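Long-range contact in glyoxalase-like domain protein (PDB 3P8A), which is of unknown function but carries a glyoxalase-like domain of the VOC family, built mainly of antiparallel beta sheet: residues E71-A85 with A93-Q105. Numbering follows the deposited sequence.
Sequences ELLDVENNEKLKKMA and AFATQIVQEKYEQ
Leu81 lies over the backbone at Ala95, its CD1 3.7 Å from Ala95 C, and slides antiparallel past Val99, with CG 3.8 Å from Val99 CG2. A branched leucine suits this buried place because CD1 also covers the methyl of Thr96 while CD2 reaches the flank of Ile98. Four residues further along the chain, small residues let the backbones draw together: Ala85 CB sits 3.8 Å from Thr96 CB. The threonine turns its methyl to Ala85 and its hydroxyl, set between backbone N and carbonyl (chi1 57°), to Gly90 O. Gln100 NE2 also bonds Gly90 O and makes a weak, bent bond to Ala85 O. Strand 69-75, part of the mixed sheet of the glyoxalase-like domain, packs against segment 93-105 through Leu73 and Val75. Leu73 CD2 fits between the Phe94 ring, 3.8 Å from CE1, and Ile98, 3.9 Å from CD1; beyond it Glu71 OE2 bonds Asn60 and a glycerol, probably from the crystallisation liquor. A Schellman motif with Lys102 at positive phi ends helix 97-100, and Tyr103 N bonds back to Ile98 O. This reversal brings the tyrosine ring across Val75, whose CG1 meets the ring edge 4.2 Å from CE1. The side chain is long enough for its hydroxyl to reach helix 78-84, where Lys82 NZ, on a bent chain, makes a weak 3.5 Å hydrogen bond to Tyr103 OH.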
ATOM      1  N   GLU A  71      -1.333  -5.505   4.205  1.00  9.15           N
ATOM      2  CA  GLU A  71      -2.495  -6.156   3.655  1.00  9.07           C
ATOM      3  C   GLU A  71      -2.026  -7.269   2.746  1.00 15.18           C
ATOM      4  O   GLU A  71      -1.400  -7.014   1.721  1.00 16.62           O
ATOM      5  CB  GLU A  71      -3.425  -5.178   2.921  1.00 10.55           C
ATOM      6  CG  GLU A  71      -4.735  -5.842   2.507  1.00 11.20           C
ATOM      7  CD  GLU A  71      -5.599  -5.083   1.523  1.00 31.31           C
ATOM      8  OE1 GLU A  71      -5.079  -4.153   0.868  1.00 20.13           O
ATOM      9  OE2 GLU A  71      -6.778  -5.467   1.351  1.00 24.10           O
ATOM     10  N   LEU A  72      -2.292  -8.516   3.140  1.00 11.49           N
ATOM     11  CA  LEU A  72      -1.974  -9.667   2.298  1.00 10.53           C
ATOM     12  C   LEU A  72      -3.245  -9.898   1.523  1.00 13.01           C
ATOM     13  O   LEU A  72      -4.304  -9.934   2.120  1.00 15.02           O
ATOM     14  CB  LEU A  72      -1.608 -10.900   3.120  1.00 10.12           C
ATOM     15  CG  LEU A  72      -0.490 -10.782   4.131  1.00 13.31           C
ATOM     16  CD1 LEU A  72      -0.096 -12.126   4.562  1.00 14.35           C
ATOM     17  CD2 LEU A  72       0.746 -10.018   3.572  1.00 13.30           C
ATOM     18  N   LEU A  73      -3.163  -9.971   0.218  1.00  9.09           N
ATOM     19  CA  LEU A  73      -4.332 -10.025  -0.642  1.00  8.57           C
ATOM     20  C   LEU A  73      -4.305 -11.204  -1.572  1.00 12.22           C
ATOM     21  O   LEU A  73      -3.255 -11.537  -2.108  1.00 10.22           O
ATOM     22  CB  LEU A  73      -4.423  -8.666  -1.428  1.00  8.84           C
ATOM     23  CG  LEU A  73      -5.680  -8.386  -2.310  1.00 14.09           C
ATOM     24  CD1 LEU A  73      -6.946  -8.146  -1.441  1.00 14.28           C
ATOM     25  CD2 LEU A  73      -5.447  -7.197  -3.227  1.00 14.37           C
ATOM     26  N   ASP A  74      -5.479 -11.853  -1.778  1.00 10.82           N
ATOM     27  CA  ASP A  74      -5.615 -12.953  -2.729  1.00 12.30           C
ATOM     28  C   ASP A  74      -6.974 -12.866  -3.451  1.00 17.72           C
ATOM     29  O   ASP A  74      -7.838 -12.112  -3.039  1.00 16.29           O
ATOM     30  CB  ASP A  74      -5.441 -14.305  -2.029  1.00 14.07           C
ATOM     31  CG  ASP A  74      -5.199 -15.545  -2.909  1.00 18.40           C
ATOM     32  OD1 ASP A  74      -4.961 -15.383  -4.146  1.00 16.62           O
ATOM     33  OD2 ASP A  74      -5.140 -16.654  -2.351  1.00 19.14           O
ATOM     34  N   VAL A  75      -7.144 -13.637  -4.517  1.00 15.49           N
ATOM     35  CA  VAL A  75      -8.365 -13.664  -5.301  1.00 17.22           C
ATOM     36  C   VAL A  75      -9.104 -14.985  -5.110  1.00 23.59           C
ATOM     37  O   VAL A  75      -8.522 -16.059  -5.288  1.00 24.70           O
ATOM     38  CB  VAL A  75      -8.131 -13.268  -6.789  1.00 21.87           C
ATOM     39  CG1 VAL A  75      -6.849 -13.871  -7.355  1.00 22.12           C
ATOM     40  CG2 VAL A  75      -9.337 -13.579  -7.677  1.00 22.12           C
ATOM     41  N   GLU A  76     -10.369 -14.887  -4.696  1.00 22.05           N
ATOM     42  CA  GLU A  76     -11.278 -16.013  -4.504  1.00 23.01           C
ATOM     43  C   GLU A  76     -12.090 -16.248  -5.790  1.00 27.02           C
ATOM     44  O   GLU A  76     -12.240 -17.395  -6.222  1.00 27.37           O
ATOM     45  CB  GLU A  76     -12.183 -15.779  -3.279  1.00 24.86           C
ATOM     46  CG  GLU A  76     -13.465 -16.610  -3.208  1.00 37.88           C
ATOM     47  CD  GLU A  76     -13.341 -18.124  -3.282  1.00 63.32           C
ATOM     48  OE1 GLU A  76     -12.299 -18.668  -2.847  1.00 51.86           O
ATOM     49  OE2 GLU A  76     -14.293 -18.767  -3.780  1.00 59.62           O
ATOM     50  N   ASN A  77     -12.625 -15.164  -6.373  1.00 22.96           N
ATOM     51  CA  ASN A  77     -13.429 -15.206  -7.594  1.00 22.14           C
ATOM     52  C   ASN A  77     -12.689 -14.535  -8.772  1.00 23.95           C
ATOM     53  O   ASN A  77     -12.858 -13.343  -9.023  1.00 24.83           O
ATOM     54  CB  ASN A  77     -14.830 -14.608  -7.343  1.00 21.21           C
ATOM     55  CG  ASN A  77     -15.804 -14.729  -8.498  1.00 28.79           C
ATOM     56  OD1 ASN A  77     -15.456 -15.113  -9.608  1.00 22.33           O
ATOM     57  ND2 ASN A  77     -17.046 -14.346  -8.282  1.00 24.91           N
ATOM     58  N   ASN A  78     -11.886 -15.331  -9.494  1.00 19.28           N
ATOM     59  CA  ASN A  78     -11.072 -14.941 -10.643  1.00 20.25           C
ATOM     60  C   ASN A  78     -11.849 -14.422 -11.832  1.00 25.44           C
ATOM     61  O   ASN A  78     -11.339 -13.564 -12.549  1.00 23.12           O
ATOM     62  CB  ASN A  78     -10.168 -16.089 -11.087  1.00 21.50           C
ATOM     63  CG  ASN A  78      -9.147 -16.451 -10.052  1.00 51.52           C
ATOM     64  OD1 ASN A  78      -8.100 -15.799  -9.932  1.00 44.31           O
ATOM     65  ND2 ASN A  78      -9.450 -17.475  -9.253  1.00 45.94           N
ATOM     66  N   GLU A  79     -13.020 -15.006 -12.115  1.00 23.97           N
ATOM     67  CA  GLU A  79     -13.833 -14.568 -13.253  1.00 24.17           C
ATOM     68  C   GLU A  79     -14.384 -13.144 -13.020  1.00 24.82           C
ATOM     69  O   GLU A  79     -14.364 -12.321 -13.941  1.00 24.25           O
ATOM     70  CB  GLU A  79     -14.926 -15.590 -13.635  1.00 26.44           C
ATOM     71  CG  GLU A  79     -15.314 -16.613 -12.571  1.00 41.70           C
ATOM     72  CD  GLU A  79     -14.308 -17.698 -12.219  1.00 67.99           C
ATOM     73  OE1 GLU A  79     -13.940 -18.493 -13.115  1.00 73.18           O
ATOM     74  OE2 GLU A  79     -13.907 -17.762 -11.033  1.00 49.76           O
ATOM     75  N   LYS A  80     -14.782 -12.836 -11.763  1.00 19.66           N
ATOM     76  CA  LYS A  80     -15.250 -11.509 -11.361  1.00 18.04           C
ATOM     77  C   LYS A  80     -14.127 -10.483 -11.494  1.00 18.66           C
ATOM     78  O   LYS A  80     -14.343  -9.442 -12.113  1.00 18.72           O
ATOM     79  CB  LYS A  80     -15.800 -11.527  -9.924  1.00 19.35           C
ATOM     80  CG  LYS A  80     -16.155 -10.138  -9.379  1.00 26.33           C
ATOM     81  CD  LYS A  80     -16.863 -10.220  -8.046  1.00 37.55           C
ATOM     82  CE  LYS A  80     -18.364 -10.396  -8.165  1.00 50.85           C
ATOM     83  NZ  LYS A  80     -18.997  -9.328  -8.988  1.00 58.32           N
ATOM     84  N   LEU A  81     -12.941 -10.770 -10.929  1.00 14.87           N
ATOM     85  CA  LEU A  81     -11.791  -9.860 -10.985  1.00 13.85           C
ATOM     86  C   LEU A  81     -11.360  -9.553 -12.419  1.00 17.58           C
ATOM     87  O   LEU A  81     -11.088  -8.405 -12.727  1.00 15.99           O
ATOM     88  CB  LEU A  81     -10.621 -10.425 -10.162  1.00 13.55           C
ATOM     89  CG  LEU A  81      -9.446  -9.478  -9.891  1.00 16.78           C
ATOM     90  CD1 LEU A  81      -9.853  -8.272  -9.040  1.00 20.36           C
ATOM     91  CD2 LEU A  81      -8.330 -10.222  -9.197  1.00 15.44           C
ATOM     92  N   LYS A  82     -11.324 -10.571 -13.298  1.00 18.17           N
ATOM     93  CA  LYS A  82     -10.949 -10.414 -14.715  1.00 18.86           C
ATOM     94  C   LYS A  82     -11.930  -9.504 -15.467  1.00 23.13           C
ATOM     95  O   LYS A  82     -11.507  -8.706 -16.314  1.00 21.20           O
ATOM     96  CB  LYS A  82     -10.900 -11.788 -15.400  1.00 22.43           C
ATOM     97  CG  LYS A  82      -9.612 -12.557 -15.170  1.00 37.76           C
ATOM     98  CD  LYS A  82      -9.740 -14.005 -15.663  1.00 51.85           C
ATOM     99  CE  LYS A  82      -8.657 -14.451 -16.628  1.00 68.84           C
ATOM    100  NZ  LYS A  82      -7.303 -14.461 -16.011  1.00 81.96           N
ATOM    101  N   LYS A  83     -13.241  -9.620 -15.145  1.00 22.56           N
ATOM    102  CA  LYS A  83     -14.306  -8.804 -15.734  1.00 22.95           C
ATOM    103  C   LYS A  83     -14.093  -7.358 -15.299  1.00 24.81           C
ATOM    104  O   LYS A  83     -14.079  -6.449 -16.140  1.00 24.03           O
ATOM    105  CB  LYS A  83     -15.684  -9.285 -15.233  1.00 26.57           C
ATOM    106  CG  LYS A  83     -16.296 -10.431 -16.029  1.00 48.69           C
ATOM    107  CD  LYS A  83     -17.703 -10.813 -15.521  1.00 63.86           C
ATOM    108  CE  LYS A  83     -18.792  -9.810 -15.874  1.00 77.65           C
ATOM    109  NZ  LYS A  83     -20.070 -10.082 -15.157  1.00 86.70           N
HETATM  110  N   MSE A  84     -13.893  -7.176 -13.971  1.00 19.57           N
HETATM  111  CA  MSE A  84     -13.680  -5.870 -13.353  0.50 18.79           C
HETATM  112  C   MSE A  84     -12.416  -5.194 -13.852  1.00 21.25           C
HETATM  113  O   MSE A  84     -12.416  -3.974 -13.989  1.00 19.27           O
HETATM  114  CB  MSE A  84     -13.722  -5.962 -11.822  0.50 20.88           C
HETATM  115  CG  MSE A  84     -15.099  -6.338 -11.280  0.50 28.23           C
HETATM  116 SE   MSE A  84     -16.564  -5.170 -11.849  0.30 36.67          SE
HETATM  117  CE  MSE A  84     -17.372  -6.300 -13.252  0.50 33.07           C
ATOM    118  N   ALA A  85     -11.356  -5.975 -14.160  1.00 19.05           N
ATOM    119  CA  ALA A  85     -10.095  -5.419 -14.681  1.00 19.53           C
ATOM    120  C   ALA A  85     -10.233  -4.754 -16.049  1.00 26.08           C
ATOM    121  O   ALA A  85      -9.384  -3.937 -16.413  1.00 24.77           O
ATOM    122  CB  ALA A  85      -9.023  -6.484 -14.729  1.00 20.19           C
ATOM    123  N   ALA A  93      -7.891   0.216 -10.063  1.00  9.78           N
ATOM    124  CA  ALA A  93      -8.178  -0.409  -8.756  1.00 10.47           C
ATOM    125  C   ALA A  93      -7.043  -1.263  -8.171  1.00 16.16           C
ATOM    126  O   ALA A  93      -6.308  -1.907  -8.925  1.00 15.01           O
ATOM    127  CB  ALA A  93      -9.472  -1.204  -8.824  1.00 11.18           C
ATOM    128  N   PHE A  94      -6.900  -1.261  -6.828  1.00 14.57           N
ATOM    129  CA  PHE A  94      -5.856  -2.050  -6.177  1.00 13.96           C
ATOM    130  C   PHE A  94      -5.988  -3.551  -6.473  1.00 19.39           C
ATOM    131  O   PHE A  94      -4.981  -4.184  -6.773  1.00 19.12           O
ATOM    132  CB  PHE A  94      -5.795  -1.779  -4.660  1.00 15.76           C
ATOM    133  CG  PHE A  94      -6.903  -2.443  -3.886  1.00 17.92           C
ATOM    134  CD1 PHE A  94      -6.689  -3.646  -3.232  1.00 20.50           C
ATOM    135  CD2 PHE A  94      -8.188  -1.905  -3.881  1.00 20.69           C
ATOM    136  CE1 PHE A  94      -7.739  -4.290  -2.565  1.00 22.87           C
ATOM    137  CE2 PHE A  94      -9.240  -2.566  -3.248  1.00 24.56           C
ATOM    138  CZ  PHE A  94      -9.009  -3.749  -2.578  1.00 22.91           C
ATOM    139  N   ALA A  95      -7.218  -4.125  -6.417  1.00 17.49           N
ATOM    140  CA  ALA A  95      -7.425  -5.570  -6.617  1.00 16.52           C
ATOM    141  C   ALA A  95      -7.088  -6.086  -8.022  1.00 17.98           C
ATOM    142  O   ALA A  95      -6.475  -7.131  -8.162  1.00 18.32           O
ATOM    143  CB  ALA A  95      -8.848  -5.952  -6.236  1.00 17.85           C
ATOM    144  N   THR A  96      -7.484  -5.344  -9.053  1.00 14.09           N
ATOM    145  CA  THR A  96      -7.302  -5.682 -10.453  1.00 12.17           C
ATOM    146  C   THR A  96      -5.842  -5.641 -10.894  1.00 14.72           C
ATOM    147  O   THR A  96      -5.515  -6.189 -11.954  1.00 14.33           O
ATOM    148  CB  THR A  96      -8.284  -4.882 -11.352  1.00 21.27           C
ATOM    149  OG1 THR A  96      -8.102  -3.492 -11.126  1.00 16.00           O
ATOM    150  CG2 THR A  96      -9.763  -5.215 -11.085  1.00 18.27           C
ATOM    151  N   GLN A  97      -4.940  -5.044 -10.062  1.00 12.76           N
ATOM    152  CA  GLN A  97      -3.489  -5.019 -10.310  1.00 12.45           C
ATOM    153  C   GLN A  97      -2.972  -6.439 -10.367  1.00 14.86           C
ATOM    154  O   GLN A  97      -2.028  -6.696 -11.116  1.00 15.57           O
ATOM    155  CB  GLN A  97      -2.719  -4.277  -9.199  1.00 13.79           C
ATOM    156  CG  GLN A  97      -2.885  -2.778  -9.235  1.00 15.50           C
ATOM    157  CD  GLN A  97      -1.939  -2.120  -8.266  1.00 21.75           C
ATOM    158  OE1 GLN A  97      -0.714  -2.293  -8.329  1.00 17.67           O
ATOM    159  NE2 GLN A  97      -2.481  -1.326  -7.369  1.00 15.84           N
ATOM    160  N   ILE A  98      -3.618  -7.366  -9.612  1.00  9.75           N
ATOM    161  CA  ILE A  98      -3.298  -8.820  -9.577  1.00  8.92           C
ATOM    162  C   ILE A  98      -3.356  -9.360 -11.019  1.00 12.41           C
ATOM    163  O   ILE A  98      -2.407 -10.004 -11.476  1.00 10.49           O
ATOM    164  CB  ILE A  98      -4.228  -9.623  -8.608  1.00 12.00           C
ATOM    165  CG1 ILE A  98      -4.019  -9.197  -7.145  1.00 12.16           C
ATOM    166  CG2 ILE A  98      -3.993 -11.158  -8.734  1.00 13.65           C
ATOM    167  CD1 ILE A  98      -5.088  -9.803  -6.125  1.00 10.92           C
ATOM    168  N   VAL A  99      -4.431  -9.015 -11.748  1.00 11.51           N
ATOM    169  CA  VAL A  99      -4.635  -9.434 -13.149  1.00 12.80           C
ATOM    170  C   VAL A  99      -3.671  -8.720 -14.103  1.00 16.76           C
ATOM    171  O   VAL A  99      -2.973  -9.358 -14.892  1.00 16.51           O
ATOM    172  CB  VAL A  99      -6.122  -9.235 -13.601  1.00 16.30           C
ATOM    173  CG1 VAL A  99      -6.304  -9.602 -15.085  1.00 16.80           C
ATOM    174  CG2 VAL A  99      -7.059 -10.066 -12.737  1.00 16.06           C
ATOM    175  N   GLN A 100      -3.663  -7.391 -14.039  1.00 14.26           N
ATOM    176  CA  GLN A 100      -2.860  -6.515 -14.900  1.00 14.07           C
ATOM    177  C   GLN A 100      -1.359  -6.782 -14.794  1.00 18.43           C
ATOM    178  O   GLN A 100      -0.632  -6.635 -15.789  1.00 19.46           O
ATOM    179  CB  GLN A 100      -3.193  -5.061 -14.603  1.00 15.12           C
ATOM    180  CG  GLN A 100      -4.543  -4.685 -15.206  1.00 26.41           C
ATOM    181  CD  GLN A 100      -5.242  -3.581 -14.496  1.00 44.42           C
ATOM    182  OE1 GLN A 100      -4.744  -3.001 -13.518  1.00 35.53           O
ATOM    183  NE2 GLN A 100      -6.429  -3.267 -14.996  1.00 46.66           N
ATOM    184  N   GLU A 101      -0.906  -7.214 -13.598  1.00 11.11           N
ATOM    185  CA  GLU A 101       0.481  -7.572 -13.371  1.00  9.83           C
ATOM    186  C   GLU A 101       0.740  -9.084 -13.514  1.00 14.67           C
ATOM    187  O   GLU A 101       1.692  -9.612 -12.955  1.00 14.48           O
ATOM    188  CB  GLU A 101       1.022  -6.954 -12.085  1.00 11.10           C
ATOM    189  CG  GLU A 101       0.949  -5.439 -12.125  1.00 14.46           C
ATOM    190  CD  GLU A 101       1.077  -4.712 -10.802  1.00 24.87           C
ATOM    191  OE1 GLU A 101       1.867  -5.164  -9.942  1.00 13.80           O
ATOM    192  OE2 GLU A 101       0.418  -3.659 -10.647  1.00 22.58           O
ATOM    193  N   LYS A 102      -0.094  -9.757 -14.344  1.00 11.29           N
ATOM    194  CA  LYS A 102      -0.003 -11.154 -14.780  1.00 10.73           C
ATOM    195  C   LYS A 102       0.105 -12.169 -13.645  1.00 16.27           C
ATOM    196  O   LYS A 102       0.796 -13.186 -13.814  1.00 14.28           O
ATOM    197  CB  LYS A 102       1.161 -11.342 -15.802  1.00 14.81           C
ATOM    198  CG  LYS A 102       1.249 -10.258 -16.905  1.00 29.90           C
ATOM    199  CD  LYS A 102       2.478 -10.421 -17.774  1.00 37.38           C
ATOM    200  CE  LYS A 102       2.635  -9.256 -18.702  1.00 52.67           C
ATOM    201  NZ  LYS A 102       3.400  -8.147 -18.091  1.00 68.75           N
ATOM    202  N   TYR A 103      -0.577 -11.912 -12.493  1.00 13.23           N
ATOM    203  CA  TYR A 103      -0.589 -12.830 -11.336  1.00 13.89           C
ATOM    204  C   TYR A 103       0.803 -13.078 -10.729  1.00 13.96           C
ATOM    205  O   TYR A 103       1.028 -14.104 -10.090  1.00 14.93           O
ATOM    206  CB  TYR A 103      -1.344 -14.151 -11.660  1.00 16.72           C
ATOM    207  CG  TYR A 103      -2.821 -13.955 -11.938  1.00 20.30           C
ATOM    208  CD1 TYR A 103      -3.761 -14.060 -10.918  1.00 22.59           C
ATOM    209  CD2 TYR A 103      -3.282 -13.714 -13.228  1.00 21.82           C
ATOM    210  CE1 TYR A 103      -5.122 -13.865 -11.163  1.00 24.85           C
ATOM    211  CE2 TYR A 103      -4.640 -13.516 -13.485  1.00 23.56           C
ATOM    212  CZ  TYR A 103      -5.557 -13.597 -12.448  1.00 32.21           C
ATOM    213  OH  TYR A 103      -6.903 -13.463 -12.683  1.00 40.46           O
ATOM    214  N   GLU A 104       1.709 -12.113 -10.893  1.00 11.23           N
ATOM    215  CA  GLU A 104       3.041 -12.146 -10.296  1.00 11.78           C
ATOM    216  C   GLU A 104       2.865 -11.738  -8.831  1.00 13.81           C
ATOM    217  O   GLU A 104       2.328 -10.669  -8.546  1.00 13.93           O
ATOM    218  CB  GLU A 104       3.977 -11.168 -11.006  1.00 14.00           C
ATOM    219  CG  GLU A 104       4.392 -11.608 -12.401  1.00 23.12           C
ATOM    220  CD  GLU A 104       4.939 -10.503 -13.296  1.00 42.22           C
ATOM    221  OE1 GLU A 104       5.418  -9.470 -12.772  1.00 41.35           O
ATOM    222  OE2 GLU A 104       4.899 -10.684 -14.533  1.00 19.17           O
ATOM    223  N   GLN A 105       3.283 -12.601  -7.913  1.00  9.29           N
ATOM    224  CA  GLN A 105       3.164 -12.356  -6.473  1.00  9.37           C
ATOM    225  C   GLN A 105       4.196 -11.333  -5.999  1.00 13.08           C
ATOM    226  O   GLN A 105       5.267 -11.236  -6.595  1.00 12.99           O
ATOM    227  CB  GLN A 105       3.336 -13.666  -5.712  1.00 10.47           C
ATOM    228  CG  GLN A 105       2.246 -14.667  -6.049  1.00  9.35           C
ATOM    229  CD  GLN A 105       2.461 -15.961  -5.320  1.00 15.57           C
ATOM    230  OE1 GLN A 105       2.133 -16.099  -4.142  1.00 12.23           O
ATOM    231  NE2 GLN A 105       3.087 -16.903  -5.981  1.00 13.55           N
TER